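Local coordinates for protein alpha-1,2-mannosidase (Trichoderma reesei, PDB 1HCU) that probably trims alpha-1,2-linked mannose residues from high-mannose N-glycans as a calcium-dependent glycosyl hydrolase of family 47, at residues L290-S295 and E353-V358; P13-A18 and W410-W415; E184-S189 and Q196-A201. All coordinates share one frame; numbering follows the deposited sequence.

Contact 1: L290-S295 and E353-V358; sequences LTFLSS and EGFAWV
Phe292 sets its CG anti to the carbonyl carbon (chi1 -62°), while Phe355 and Trp357 place theirs between backbone N and carbonyl carbon, which turns both rings toward Phe292, and the three meet as a buried aromatic cluster. The cluster belongs to the antiparallel sheet of the enzyme: strands 292-297 and 354-356 both pair with strand 300-306, so they are not hydrogen-bonded to each other and their side chains meet over the intervening strand. Phe355 brings its CE1-CZ edge over the face of Phe292, with CE1 above the ring centre, in a T-shaped (edge-to-face) pair whose centroids are 4.8 Å apart and whose planes are at 64°. Trp357 receives Phe292 over one face: CB makes a CH-pi contact 3.8 Å from the centroid of the six-membered indole ring, and the two rings lie obliquely at 49°. Flat, apolar rings suit a place where the CA atoms of Phe292 and Trp357 are 9.2 Å apart and side chains alone bridge the segments. Tryptophan can do so without burying an unpaired N-H, because its NE1 is hydrogen-bonded to Ser282 OG. At the rim of the indole, Leu293 O lies in the ring plane, 3.8 Å from Trp357 CH2.

Contact 2: P13-A18 and W410-W415; sequences PTRAAA and WQDLAW
Arg15 lays its guanidinium flat on the indole of Trp415, the planes only 9° apart, in a stacked cation-pi arrangement that joins two helices at the protein surface. Arg15 CZ is 3.7 Å from the centroid of the five-membered ring, and the aliphatic part of the chain also lies against the indole, its CD 3.6 Å from Trp415 CD2. The chain reaches this position through bends at chi2 (99°) and chi3, which set CD and NE over the indole. NH1 then forms a salt bridge of 2.6 Å to Asp412 OD2, which comes in at the guanidinium edge with its carboxylate plane turned steeply away. Arginine suits the place because one group offers a flat face to the indole and charged N-H groups at its edge to the acid. Trp415 CH2 also meets Ala18 CB at 3.8 Å, where a small residue leaves room for the ring's edge. An alanine in place of Trp415 would probably leave the guanidinium without its flat support, freer to turn about its salt bridge, and open a gap beside Ala18. The segment axes stay 12.0 Å apart at 31°, a distance spanned by these long side chains. Helix 451-465 packs against both helices, Phe465 touching Arg15 and Ala16, and Ile464 touching Ala414.

Contact 3: E184-S189 and Q196-A201; sequences EWTRLS and QYAQLA
The Tyr197 ring carries Leu188 CD2 over the centre of one face, 3.8 Å above the plane, while Trp185 CZ3 and Ser189 OG come to its edge. Trp185 in turn has the backbone carbonyl of Tyr197 at its own edge, with CE3 3.4 Å from Tyr197 O, and the two aromatic side chains cross at about a right angle. Leucine suits its place because one methyl of its fork can settle on a ring face. Ser189, with OG anti to its carbonyl carbon (chi1 -69°), accepts a hydrogen bond from Ala198 N at 2.8 Å and 152°. That N-H lies in the first turn of helix 196-209, where no earlier helical carbonyl can serve it. The same OG is also hydrogen-bonded to Asn194 O, so one hydroxyl ties both the connecting turn and the new helix to the old one. Small Ser189, Ala198 and Ala201 let the backbones close in: the CA atoms of Thr186 and Ala198 are 4.1 Å apart, and Ala201 CB rests on Trp185 CB at 3.7 Å. Tyr197 OH reaches Asn142 and Gln138 of helix 127-144. With axes 7.2 Å apart at 157° and a short link, the pair is an antiparallel helical hairpin, as expected in the alpha/alpha barrel of family 47.

How the contacts relate
Along the chain the order is 13-18, then both segments of contact 3, then both of contact 1, and finally 410-415. Contact 2 therefore brings the first helix back to a late one across nearly 400 residues, enclosing the other two, whereas contact 3 is a local hairpin of helices adjacent in sequence and contact 1 lies in the antiparallel sheet. The centres of contacts 1 and 2 are about 27 Å apart, and helix 326-344 touches segment 410-415 as well as contact 1. The centre of contact 3 is about 35 Å from that of contact 1 and 37 Å from that of contact 2, on the opposite side of the chain's centre from each.

Contact 1: L290-S295 and E353-V358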
ATOM      1  N   LEU A 290       7.578 -17.854 -15.407  1.00 18.45           N
ATOM      2  CA  LEU A 290       7.307 -16.638 -14.663  1.00 16.35           C
ATOM      3  C   LEU A 290       6.137 -15.873 -15.245  1.00 16.19           C
ATOM      4  O   LEU A 290       5.906 -15.889 -16.454  1.00 15.90           O
ATOM      5  CB  LEU A 290       8.536 -15.734 -14.679  1.00 16.51           C
ATOM      6  CG  LEU A 290       9.450 -15.685 -13.458  1.00 14.61           C
ATOM      7  CD1 LEU A 290       9.565 -17.021 -12.750  1.00 13.14           C
ATOM      8  CD2 LEU A 290      10.786 -15.215 -13.950  1.00 11.34           C
ATOM      9  N   THR A 291       5.401 -15.197 -14.375  1.00 14.13           N
ATOM     10  CA  THR A 291       4.275 -14.406 -14.816  1.00 14.28           C
ATOM     11  C   THR A 291       4.286 -13.026 -14.168  1.00 15.02           C
ATOM     12  O   THR A 291       4.242 -12.915 -12.942  1.00 15.06           O
ATOM     13  CB  THR A 291       2.942 -15.086 -14.473  1.00 14.65           C
ATOM     14  OG1 THR A 291       2.856 -16.349 -15.152  1.00 17.77           O
ATOM     15  CG2 THR A 291       1.779 -14.201 -14.910  1.00 12.07           C
ATOM     16  N   PHE A 292       4.342 -11.984 -14.997  1.00 14.41           N
ATOM     17  CA  PHE A 292       4.324 -10.596 -14.526  1.00 14.63           C
ATOM     18  C   PHE A 292       3.121  -9.876 -15.136  1.00 14.58           C
ATOM     19  O   PHE A 292       2.494 -10.376 -16.069  1.00 13.90           O
ATOM     20  CB  PHE A 292       5.598  -9.841 -14.947  1.00 10.98           C
ATOM     21  CG  PHE A 292       6.866 -10.407 -14.371  1.00 12.23           C
ATOM     22  CD1 PHE A 292       7.024 -10.543 -12.990  1.00 12.03           C
ATOM     23  CD2 PHE A 292       7.898 -10.827 -15.207  1.00 11.14           C
ATOM     24  CE1 PHE A 292       8.189 -11.092 -12.458  1.00 13.15           C
ATOM     25  CE2 PHE A 292       9.070 -11.378 -14.682  1.00  9.46           C
ATOM     26  CZ  PHE A 292       9.215 -11.511 -13.310  1.00 10.80           C
ATOM     27  N   LEU A 293       2.806  -8.695 -14.612  1.00 15.00           N
ATOM     28  CA  LEU A 293       1.691  -7.913 -15.135  1.00 14.70           C
ATOM     29  C   LEU A 293       2.223  -6.786 -16.024  1.00 16.24           C
ATOM     30  O   LEU A 293       3.065  -5.982 -15.593  1.00 16.30           O
ATOM     31  CB  LEU A 293       0.849  -7.328 -13.987  1.00 12.27           C
ATOM     32  CG  LEU A 293       0.120  -8.335 -13.081  1.00 12.16           C
ATOM     33  CD1 LEU A 293      -0.850  -7.620 -12.127  1.00  7.82           C
ATOM     34  CD2 LEU A 293      -0.643  -9.312 -13.951  1.00  9.12           C
ATOM     35  N   SER A 294       1.750  -6.744 -17.269  1.00 14.57           N
ATOM     36  CA  SER A 294       2.156  -5.701 -18.209  1.00 14.27           C
ATOM     37  C   SER A 294       1.245  -4.500 -17.999  1.00 13.38           C
ATOM     38  O   SER A 294       0.189  -4.623 -17.375  1.00 10.72           O
ATOM     39  CB  SER A 294       1.998  -6.168 -19.664  1.00 15.04           C
ATOM     40  OG  SER A 294       2.912  -7.197 -20.005  1.00 20.98           O
ATOM     41  N   SER A 295       1.665  -3.346 -18.514  1.00 11.19           N
ATOM     42  CA  SER A 295       0.870  -2.130 -18.436  1.00 12.46           C
ATOM     43  C   SER A 295       0.118  -2.127 -19.756  1.00 12.59           C
ATOM     44  O   SER A 295       0.422  -2.934 -20.640  1.00 12.37           O
ATOM     45  CB  SER A 295       1.764  -0.896 -18.353  1.00 13.27           C
ATOM     46  OG  SER A 295       2.543  -0.772 -19.527  1.00 14.81           O
ATOM     47  N   GLU A 353      13.171  -1.647  -8.287  1.00 17.27           N
ATOM     48  CA  GLU A 353      12.055  -0.707  -8.296  1.00 18.08           C
ATOM     49  C   GLU A 353      11.285  -0.850  -9.602  1.00 17.70           C
ATOM     50  O   GLU A 353      10.052  -0.788  -9.636  1.00 17.85           O
ATOM     51  CB  GLU A 353      12.595   0.712  -8.173  1.00 19.85           C
ATOM     52  CG  GLU A 353      11.919   1.526  -7.112  1.00 24.85           C
ATOM     53  CD  GLU A 353      10.605   2.056  -7.573  1.00 25.32           C
ATOM     54  OE1 GLU A 353      10.517   2.375  -8.773  1.00 29.51           O
ATOM     55  OE2 GLU A 353       9.676   2.171  -6.754  1.00 24.28           O
ATOM     56  N   GLY A 354      12.040  -1.043 -10.675  1.00 16.12           N
ATOM     57  CA  GLY A 354      11.454  -1.215 -11.982  1.00 14.48           C
ATOM     58  C   GLY A 354      12.255  -2.243 -12.754  1.00 13.96           C
ATOM     59  O   GLY A 354      13.484  -2.256 -12.670  1.00 15.45           O
ATOM     60  N   PHE A 355      11.562  -3.111 -13.487  1.00 11.66           N
ATOM     61  CA  PHE A 355      12.212  -4.136 -14.287  1.00 12.48           C
ATOM     62  C   PHE A 355      11.394  -4.402 -15.544  1.00 13.21           C
ATOM     63  O   PHE A 355      10.218  -4.039 -15.615  1.00 12.62           O
ATOM     64  CB  PHE A 355      12.396  -5.436 -13.478  1.00 13.38           C
ATOM     65  CG  PHE A 355      11.103  -6.100 -13.070  1.00 13.87           C
ATOM     66  CD1 PHE A 355      10.481  -7.030 -13.898  1.00 11.14           C
ATOM     67  CD2 PHE A 355      10.505  -5.784 -11.852  1.00 15.48           C
ATOM     68  CE1 PHE A 355       9.284  -7.640 -13.520  1.00 11.25           C
ATOM     69  CE2 PHE A 355       9.307  -6.389 -11.465  1.00 14.96           C
ATOM     70  CZ  PHE A 355       8.696  -7.319 -12.300  1.00 12.50           C
ATOM     71  N   ALA A 356      12.019  -5.033 -16.534  1.00 12.31           N
ATOM     72  CA  ALA A 356      11.333  -5.319 -17.791  1.00 12.87           C
ATOM     73  C   ALA A 356      11.751  -6.657 -18.412  1.00 11.42           C
ATOM     74  O   ALA A 356      12.717  -7.284 -17.984  1.00 10.52           O
ATOM     75  CB  ALA A 356      11.580  -4.181 -18.777  1.00 11.72           C
ATOM     76  N   TRP A 357      11.017  -7.090 -19.427  1.00 11.20           N
ATOM     77  CA  TRP A 357      11.327  -8.355 -20.071  1.00 13.27           C
ATOM     78  C   TRP A 357      10.830  -8.340 -21.509  1.00 14.01           C
ATOM     79  O   TRP A 357      10.398  -7.304 -22.014  1.00 13.81           O
ATOM     80  CB  TRP A 357      10.675  -9.501 -19.287  1.00 11.85           C
ATOM     81  CG  TRP A 357       9.173  -9.405 -19.211  1.00 12.84           C
ATOM     82  CD1 TRP A 357       8.269 -10.072 -19.986  1.00 11.05           C
ATOM     83  CD2 TRP A 357       8.405  -8.556 -18.344  1.00 11.75           C
ATOM     84  NE1 TRP A 357       6.989  -9.692 -19.659  1.00 11.24           N
ATOM     85  CE2 TRP A 357       7.043  -8.763 -18.655  1.00 12.37           C
ATOM     86  CE3 TRP A 357       8.734  -7.639 -17.334  1.00 13.12           C
ATOM     87  CZ2 TRP A 357       6.009  -8.086 -17.994  1.00 12.57           C
ATOM     88  CZ3 TRP A 357       7.699  -6.962 -16.676  1.00 11.78           C
ATOM     89  CH2 TRP A 357       6.360  -7.191 -17.010  1.00  9.02           C
ATOM     90  N   VAL A 358      10.918  -9.484 -22.173  1.00 14.61           N
ATOM     91  CA  VAL A 358      10.444  -9.603 -23.541  1.00 13.46           C
ATOM     92  C   VAL A 358       9.215 -10.504 -23.479  1.00 14.85           C
ATOM     93  O   VAL A 358       9.301 -11.643 -23.011  1.00 14.85           O
ATOM     94  CB  VAL A 358      11.506 -10.251 -24.456  1.00 13.35           C
ATOM     95  CG1 VAL A 358      10.984 -10.322 -25.879  1.00 12.57           C
ATOM     96  CG2 VAL A 358      12.805  -9.449 -24.416  1.00 12.29           C
TER

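Contact 2: P13-A18 and W410-W415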
ATOM      1  N   PRO A  13       8.202 -17.793  16.710  1.00 28.46           N
ATOM      2  CA  PRO A  13       8.608 -16.804  17.708  1.00 27.85           C
ATOM      3  C   PRO A  13       9.960 -16.158  17.424  1.00 26.24           C
ATOM      4  O   PRO A  13      10.105 -14.941  17.541  1.00 26.67           O
ATOM      5  CB  PRO A  13       8.598 -17.607  19.011  1.00 28.46           C
ATOM      6  CG  PRO A  13       8.924 -18.999  18.549  1.00 30.24           C
ATOM      7  CD  PRO A  13       8.061 -19.127  17.315  1.00 28.59           C
ATOM      8  N   THR A  14      10.944 -16.963  17.039  1.00 24.19           N
ATOM      9  CA  THR A  14      12.275 -16.431  16.758  1.00 23.54           C
ATOM     10  C   THR A  14      12.250 -15.412  15.621  1.00 21.59           C
ATOM     11  O   THR A  14      12.843 -14.339  15.713  1.00 20.43           O
ATOM     12  CB  THR A  14      13.257 -17.565  16.415  1.00 24.56           C
ATOM     13  OG1 THR A  14      13.444 -18.392  17.575  1.00 26.31           O
ATOM     14  CG2 THR A  14      14.600 -17.002  15.975  1.00 23.66           C
ATOM     15  N   ARG A  15      11.548 -15.757  14.552  1.00 21.16           N
ATOM     16  CA  ARG A  15      11.424 -14.896  13.384  1.00 19.62           C
ATOM     17  C   ARG A  15      10.666 -13.595  13.712  1.00 18.39           C
ATOM     18  O   ARG A  15      11.124 -12.500  13.389  1.00 15.95           O
ATOM     19  CB  ARG A  15      10.705 -15.666  12.274  1.00 21.30           C
ATOM     20  CG  ARG A  15      11.521 -15.848  11.012  1.00 23.91           C
ATOM     21  CD  ARG A  15      12.205 -17.201  10.896  1.00 24.32           C
ATOM     22  NE  ARG A  15      11.685 -17.906   9.731  1.00 27.83           N
ATOM     23  CZ  ARG A  15      12.338 -18.840   9.050  1.00 30.33           C
ATOM     24  NH1 ARG A  15      11.759 -19.411   8.001  1.00 30.64           N
ATOM     25  NH2 ARG A  15      13.565 -19.198   9.404  1.00 32.30           N
ATOM     26  N   ALA A  16       9.516 -13.725  14.370  1.00 16.41           N
ATOM     27  CA  ALA A  16       8.704 -12.568  14.743  1.00 16.76           C
ATOM     28  C   ALA A  16       9.486 -11.608  15.634  1.00 16.56           C
ATOM     29  O   ALA A  16       9.376 -10.389  15.490  1.00 16.39           O
ATOM     30  CB  ALA A  16       7.423 -13.029  15.461  1.00 13.33           C
ATOM     31  N   ALA A  17      10.272 -12.162  16.554  1.00 16.17           N
ATOM     32  CA  ALA A  17      11.076 -11.353  17.461  1.00 15.59           C
ATOM     33  C   ALA A  17      12.078 -10.513  16.676  1.00 16.03           C
ATOM     34  O   ALA A  17      12.298  -9.344  17.006  1.00 16.99           O
ATOM     35  CB  ALA A  17      11.811 -12.253  18.470  1.00 13.91           C
ATOM     36  N   ALA A  18      12.677 -11.099  15.635  1.00 13.60           N
ATOM     37  CA  ALA A  18      13.645 -10.364  14.822  1.00 13.73           C
ATOM     38  C   ALA A  18      13.005  -9.135  14.170  1.00 13.86           C
ATOM     39  O   ALA A  18      13.588  -8.042  14.176  1.00 14.21           O
ATOM     40  CB  ALA A  18      14.243 -11.274  13.755  1.00 13.72           C
ATOM     41  N   TRP A 410       6.089 -20.285   2.368  1.00 13.93           N
ATOM     42  CA  TRP A 410       5.906 -18.852   2.177  1.00 14.23           C
ATOM     43  C   TRP A 410       6.585 -18.054   3.268  1.00 14.25           C
ATOM     44  O   TRP A 410       7.148 -16.991   3.010  1.00 11.83           O
ATOM     45  CB  TRP A 410       4.412 -18.509   2.099  1.00 12.59           C
ATOM     46  CG  TRP A 410       3.754 -19.155   0.911  1.00 12.54           C
ATOM     47  CD1 TRP A 410       2.968 -20.269   0.918  1.00 11.89           C
ATOM     48  CD2 TRP A 410       3.895 -18.775  -0.467  1.00 11.36           C
ATOM     49  NE1 TRP A 410       2.612 -20.610  -0.363  1.00 12.47           N
ATOM     50  CE2 TRP A 410       3.167 -19.711  -1.234  1.00  9.99           C
ATOM     51  CE3 TRP A 410       4.568 -17.734  -1.128  1.00 11.12           C
ATOM     52  CZ2 TRP A 410       3.091 -19.642  -2.631  1.00 12.44           C
ATOM     53  CZ3 TRP A 410       4.491 -17.665  -2.519  1.00 10.62           C
ATOM     54  CH2 TRP A 410       3.757 -18.615  -3.253  1.00 10.54           C
ATOM     55  N   GLN A 411       6.542 -18.571   4.489  1.00 14.74           N
ATOM     56  CA  GLN A 411       7.206 -17.890   5.582  1.00 15.00           C
ATOM     57  C   GLN A 411       8.700 -17.871   5.302  1.00 14.40           C
ATOM     58  O   GLN A 411       9.372 -16.887   5.594  1.00 15.12           O
ATOM     59  CB  GLN A 411       6.938 -18.606   6.892  1.00 14.90           C
ATOM     60  CG  GLN A 411       5.495 -18.589   7.287  1.00 17.51           C
ATOM     61  CD  GLN A 411       5.269 -19.322   8.573  1.00 17.92           C
ATOM     62  OE1 GLN A 411       5.541 -20.518   8.666  1.00 20.97           O
ATOM     63  NE2 GLN A 411       4.778 -18.616   9.582  1.00 17.82           N
ATOM     64  N   ASP A 412       9.220 -18.954   4.730  1.00 14.32           N
ATOM     65  CA  ASP A 412      10.651 -19.025   4.426  1.00 16.85           C
ATOM     66  C   ASP A 412      11.030 -17.978   3.381  1.00 15.80           C
ATOM     67  O   ASP A 412      12.069 -17.328   3.494  1.00 17.05           O
ATOM     68  CB  ASP A 412      11.037 -20.426   3.932  1.00 16.53           C
ATOM     69  CG  ASP A 412      10.895 -21.492   5.011  1.00 20.48           C
ATOM     70  OD1 ASP A 412      10.768 -22.684   4.655  1.00 23.69           O
ATOM     71  OD2 ASP A 412      10.917 -21.149   6.214  1.00 20.95           O
ATOM     72  N   LEU A 413      10.184 -17.807   2.369  1.00 14.67           N
ATOM     73  CA  LEU A 413      10.458 -16.819   1.336  1.00 14.17           C
ATOM     74  C   LEU A 413      10.455 -15.422   1.946  1.00 13.73           C
ATOM     75  O   LEU A 413      11.356 -14.627   1.688  1.00 14.05           O
ATOM     76  CB  LEU A 413       9.417 -16.911   0.217  1.00 13.20           C
ATOM     77  CG  LEU A 413       9.392 -18.256  -0.509  1.00 15.15           C
ATOM     78  CD1 LEU A 413       8.306 -18.232  -1.569  1.00 14.91           C
ATOM     79  CD2 LEU A 413      10.761 -18.544  -1.130  1.00 13.64           C
ATOM     80  N   ALA A 414       9.447 -15.133   2.766  1.00 13.24           N
ATOM     81  CA  ALA A 414       9.341 -13.830   3.421  1.00 14.42           C
ATOM     82  C   ALA A 414      10.573 -13.579   4.285  1.00 14.98           C
ATOM     83  O   ALA A 414      11.122 -12.470   4.303  1.00 13.36           O
ATOM     84  CB  ALA A 414       8.085 -13.773   4.282  1.00 11.21           C
ATOM     85  N   TRP A 415      10.998 -14.621   4.995  1.00 15.04           N
ATOM     86  CA  TRP A 415      12.162 -14.549   5.870  1.00 16.69           C
ATOM     87  C   TRP A 415      13.394 -14.232   5.034  1.00 17.91           C
ATOM     88  O   TRP A 415      14.234 -13.422   5.428  1.00 17.92           O
ATOM     89  CB  TRP A 415      12.353 -15.881   6.607  1.00 17.53           C
ATOM     90  CG  TRP A 415      13.524 -15.896   7.534  1.00 19.32           C
ATOM     91  CD1 TRP A 415      14.569 -16.775   7.521  1.00 19.69           C
ATOM     92  CD2 TRP A 415      13.781 -14.986   8.611  1.00 20.06           C
ATOM     93  NE1 TRP A 415      15.459 -16.469   8.521  1.00 20.24           N
ATOM     94  CE2 TRP A 415      15.000 -15.375   9.206  1.00 20.45           C
ATOM     95  CE3 TRP A 415      13.097 -13.877   9.133  1.00 20.69           C
ATOM     96  CZ2 TRP A 415      15.552 -14.698  10.298  1.00 21.91           C
ATOM     97  CZ3 TRP A 415      13.646 -13.202  10.222  1.00 22.33           C
ATOM     98  CH2 TRP A 415      14.863 -13.616  10.790  1.00 21.34           C
TER

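Contact 3: E184-S189 and Q196-A201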
ATOM      1  N   GLU A 184     -11.386   4.667   3.846  1.00 13.97           N
ATOM      2  CA  GLU A 184     -11.257   5.422   5.084  1.00 15.39           C
ATOM      3  C   GLU A 184     -12.321   6.473   5.346  1.00 14.79           C
ATOM      4  O   GLU A 184     -12.656   6.739   6.497  1.00 15.62           O
ATOM      5  CB  GLU A 184      -9.843   6.022   5.248  1.00 15.50           C
ATOM      6  CG  GLU A 184      -9.059   6.391   4.003  1.00 17.16           C
ATOM      7  CD  GLU A 184      -8.656   5.202   3.151  1.00 17.52           C
ATOM      8  OE1 GLU A 184      -9.356   4.934   2.154  1.00 16.24           O
ATOM      9  OE2 GLU A 184      -7.645   4.534   3.479  1.00 17.64           O
ATOM     10  N   TRP A 185     -12.876   7.045   4.286  1.00 15.88           N
ATOM     11  CA  TRP A 185     -13.919   8.050   4.436  1.00 14.74           C
ATOM     12  C   TRP A 185     -15.256   7.399   4.814  1.00 14.41           C
ATOM     13  O   TRP A 185     -16.047   7.980   5.557  1.00 12.60           O
ATOM     14  CB  TRP A 185     -14.034   8.877   3.149  1.00 13.59           C
ATOM     15  CG  TRP A 185     -12.937   9.912   3.054  1.00 15.45           C
ATOM     16  CD1 TRP A 185     -11.587   9.682   2.980  1.00 12.89           C
ATOM     17  CD2 TRP A 185     -13.099  11.333   3.119  1.00 14.48           C
ATOM     18  NE1 TRP A 185     -10.905  10.875   3.004  1.00 15.32           N
ATOM     19  CE2 TRP A 185     -11.806  11.905   3.089  1.00 14.12           C
ATOM     20  CE3 TRP A 185     -14.212  12.179   3.205  1.00 14.49           C
ATOM     21  CZ2 TRP A 185     -11.595  13.291   3.142  1.00 12.72           C
ATOM     22  CZ3 TRP A 185     -14.002  13.561   3.259  1.00 12.95           C
ATOM     23  CH2 TRP A 185     -12.704  14.098   3.226  1.00 10.82           C
ATOM     24  N   THR A 186     -15.504   6.190   4.314  1.00 13.17           N
ATOM     25  CA  THR A 186     -16.734   5.488   4.660  1.00 13.80           C
ATOM     26  C   THR A 186     -16.598   5.026   6.108  1.00 12.92           C
ATOM     27  O   THR A 186     -17.552   5.079   6.881  1.00 12.51           O
ATOM     28  CB  THR A 186     -16.983   4.258   3.748  1.00 14.28           C
ATOM     29  OG1 THR A 186     -17.309   4.701   2.423  1.00 16.57           O
ATOM     30  CG2 THR A 186     -18.134   3.416   4.284  1.00 11.43           C
ATOM     31  N   ARG A 187     -15.392   4.601   6.472  1.00 14.15           N
ATOM     32  CA  ARG A 187     -15.110   4.148   7.833  1.00 13.58           C
ATOM     33  C   ARG A 187     -15.339   5.308   8.799  1.00 14.47           C
ATOM     34  O   ARG A 187     -15.904   5.129   9.873  1.00 16.23           O
ATOM     35  CB  ARG A 187     -13.656   3.651   7.940  1.00 13.23           C
ATOM     36  CG  ARG A 187     -13.312   2.997   9.274  1.00 11.90           C
ATOM     37  CD  ARG A 187     -14.273   1.854   9.559  1.00 12.86           C
ATOM     38  NE  ARG A 187     -14.176   1.336  10.922  1.00 12.23           N
ATOM     39  CZ  ARG A 187     -15.210   0.847  11.607  1.00 14.11           C
ATOM     40  NH1 ARG A 187     -16.417   0.819  11.049  1.00 11.77           N
ATOM     41  NH2 ARG A 187     -15.041   0.372  12.839  1.00 11.03           N
ATOM     42  N   LEU A 188     -14.906   6.500   8.405  1.00 15.12           N
ATOM     43  CA  LEU A 188     -15.072   7.681   9.250  1.00 15.96           C
ATOM     44  C   LEU A 188     -16.568   7.991   9.483  1.00 17.20           C
ATOM     45  O   LEU A 188     -16.976   8.256  10.613  1.00 17.58           O
ATOM     46  CB  LEU A 188     -14.359   8.889   8.612  1.00 11.55           C
ATOM     47  CG  LEU A 188     -14.295  10.184   9.436  1.00  9.61           C
ATOM     48  CD1 LEU A 188     -13.555   9.927  10.732  1.00  6.99           C
ATOM     49  CD2 LEU A 188     -13.612  11.277   8.645  1.00  7.13           C
ATOM     50  N   SER A 189     -17.379   7.955   8.422  1.00 16.29           N
ATOM     51  CA  SER A 189     -18.813   8.218   8.556  1.00 16.48           C
ATOM     52  C   SER A 189     -19.450   7.223   9.515  1.00 17.05           C
ATOM     53  O   SER A 189     -20.285   7.587  10.337  1.00 17.08           O
ATOM     54  CB  SER A 189     -19.535   8.104   7.209  1.00 13.55           C
ATOM     55  OG  SER A 189     -19.169   9.146   6.330  1.00 16.21           O
ATOM     56  N   GLN A 196     -21.833  12.507   5.493  1.00 16.14           N
ATOM     57  CA  GLN A 196     -21.156  13.341   4.501  1.00 16.17           C
ATOM     58  C   GLN A 196     -19.843  12.731   3.965  1.00 16.01           C
ATOM     59  O   GLN A 196     -19.645  12.649   2.752  1.00 15.71           O
ATOM     60  CB  GLN A 196     -20.886  14.737   5.086  1.00 16.43           C
ATOM     61  CG  GLN A 196     -20.293  15.754   4.093  1.00 22.00           C
ATOM     62  CD  GLN A 196     -19.683  17.015   4.764  1.00 26.24           C
ATOM     63  OE1 GLN A 196     -19.253  17.948   4.072  1.00 28.10           O
ATOM     64  NE2 GLN A 196     -19.634  17.035   6.101  1.00 26.34           N
ATOM     65  N   TYR A 197     -18.961  12.283   4.853  1.00 14.74           N
ATOM     66  CA  TYR A 197     -17.674  11.729   4.431  1.00 13.66           C
ATOM     67  C   TYR A 197     -17.802  10.632   3.380  1.00 12.78           C
ATOM     68  O   TYR A 197     -17.192  10.721   2.315  1.00 12.13           O
ATOM     69  CB  TYR A 197     -16.890  11.226   5.650  1.00 13.74           C
ATOM     70  CG  TYR A 197     -16.761  12.281   6.728  1.00 13.18           C
ATOM     71  CD1 TYR A 197     -16.135  13.500   6.464  1.00 13.34           C
ATOM     72  CD2 TYR A 197     -17.348  12.100   7.980  1.00 14.54           C
ATOM     73  CE1 TYR A 197     -16.109  14.515   7.415  1.00 13.40           C
ATOM     74  CE2 TYR A 197     -17.327  13.111   8.940  1.00 13.61           C
ATOM     75  CZ  TYR A 197     -16.710  14.317   8.646  1.00 14.40           C
ATOM     76  OH  TYR A 197     -16.736  15.346   9.560  1.00 15.83           O
ATOM     77  N   ALA A 198     -18.604   9.613   3.673  1.00 12.99           N
ATOM     78  CA  ALA A 198     -18.831   8.510   2.740  1.00 13.32           C
ATOM     79  C   ALA A 198     -19.466   8.995   1.431  1.00 14.87           C
ATOM     80  O   ALA A 198     -19.069   8.565   0.337  1.00 12.50           O
ATOM     81  CB  ALA A 198     -19.722   7.457   3.388  1.00 14.20           C
ATOM     82  N   GLN A 199     -20.443   9.894   1.547  1.00 14.77           N
ATOM     83  CA  GLN A 199     -21.141  10.437   0.385  1.00 17.99           C
ATOM     84  C   GLN A 199     -20.183  11.086  -0.610  1.00 17.24           C
ATOM     85  O   GLN A 199     -20.277  10.876  -1.818  1.00 16.83           O
ATOM     86  CB  GLN A 199     -22.191  11.463   0.833  1.00 21.19           C
ATOM     87  CG  GLN A 199     -23.421  10.829   1.466  1.00 25.65           C
ATOM     88  CD  GLN A 199     -24.309  11.831   2.201  1.00 30.50           C
ATOM     89  OE1 GLN A 199     -25.397  11.481   2.666  1.00 31.44           O
ATOM     90  NE2 GLN A 199     -23.844  13.075   2.317  1.00 30.82           N
ATOM     91  N   LEU A 200     -19.260  11.874  -0.081  1.00 17.54           N
ATOM     92  CA  LEU A 200     -18.275  12.567  -0.887  1.00 16.08           C
ATOM     93  C   LEU A 200     -17.345  11.608  -1.618  1.00 14.70           C
ATOM     94  O   LEU A 200     -17.164  11.710  -2.828  1.00 15.85           O
ATOM     95  CB  LEU A 200     -17.458  13.505   0.004  1.00 16.59           C
ATOM     96  CG  LEU A 200     -17.793  15.003   0.013  1.00 19.39           C
ATOM     97  CD1 LEU A 200     -19.203  15.256  -0.510  1.00 18.30           C
ATOM     98  CD2 LEU A 200     -17.605  15.542   1.424  1.00 13.68           C
ATOM     99  N   ALA A 201     -16.756  10.681  -0.879  1.00 13.49           N
ATOM    100  CA  ALA A 201     -15.823   9.725  -1.462  1.00 14.34           C
ATOM    101  C   ALA A 201     -16.481   8.833  -2.505  1.00 13.48           C
ATOM    102  O   ALA A 201     -15.924   8.588  -3.581  1.00 13.27           O
ATOM    103  CB  ALA A 201     -15.208   8.865  -0.361  1.00 15.26           C
TER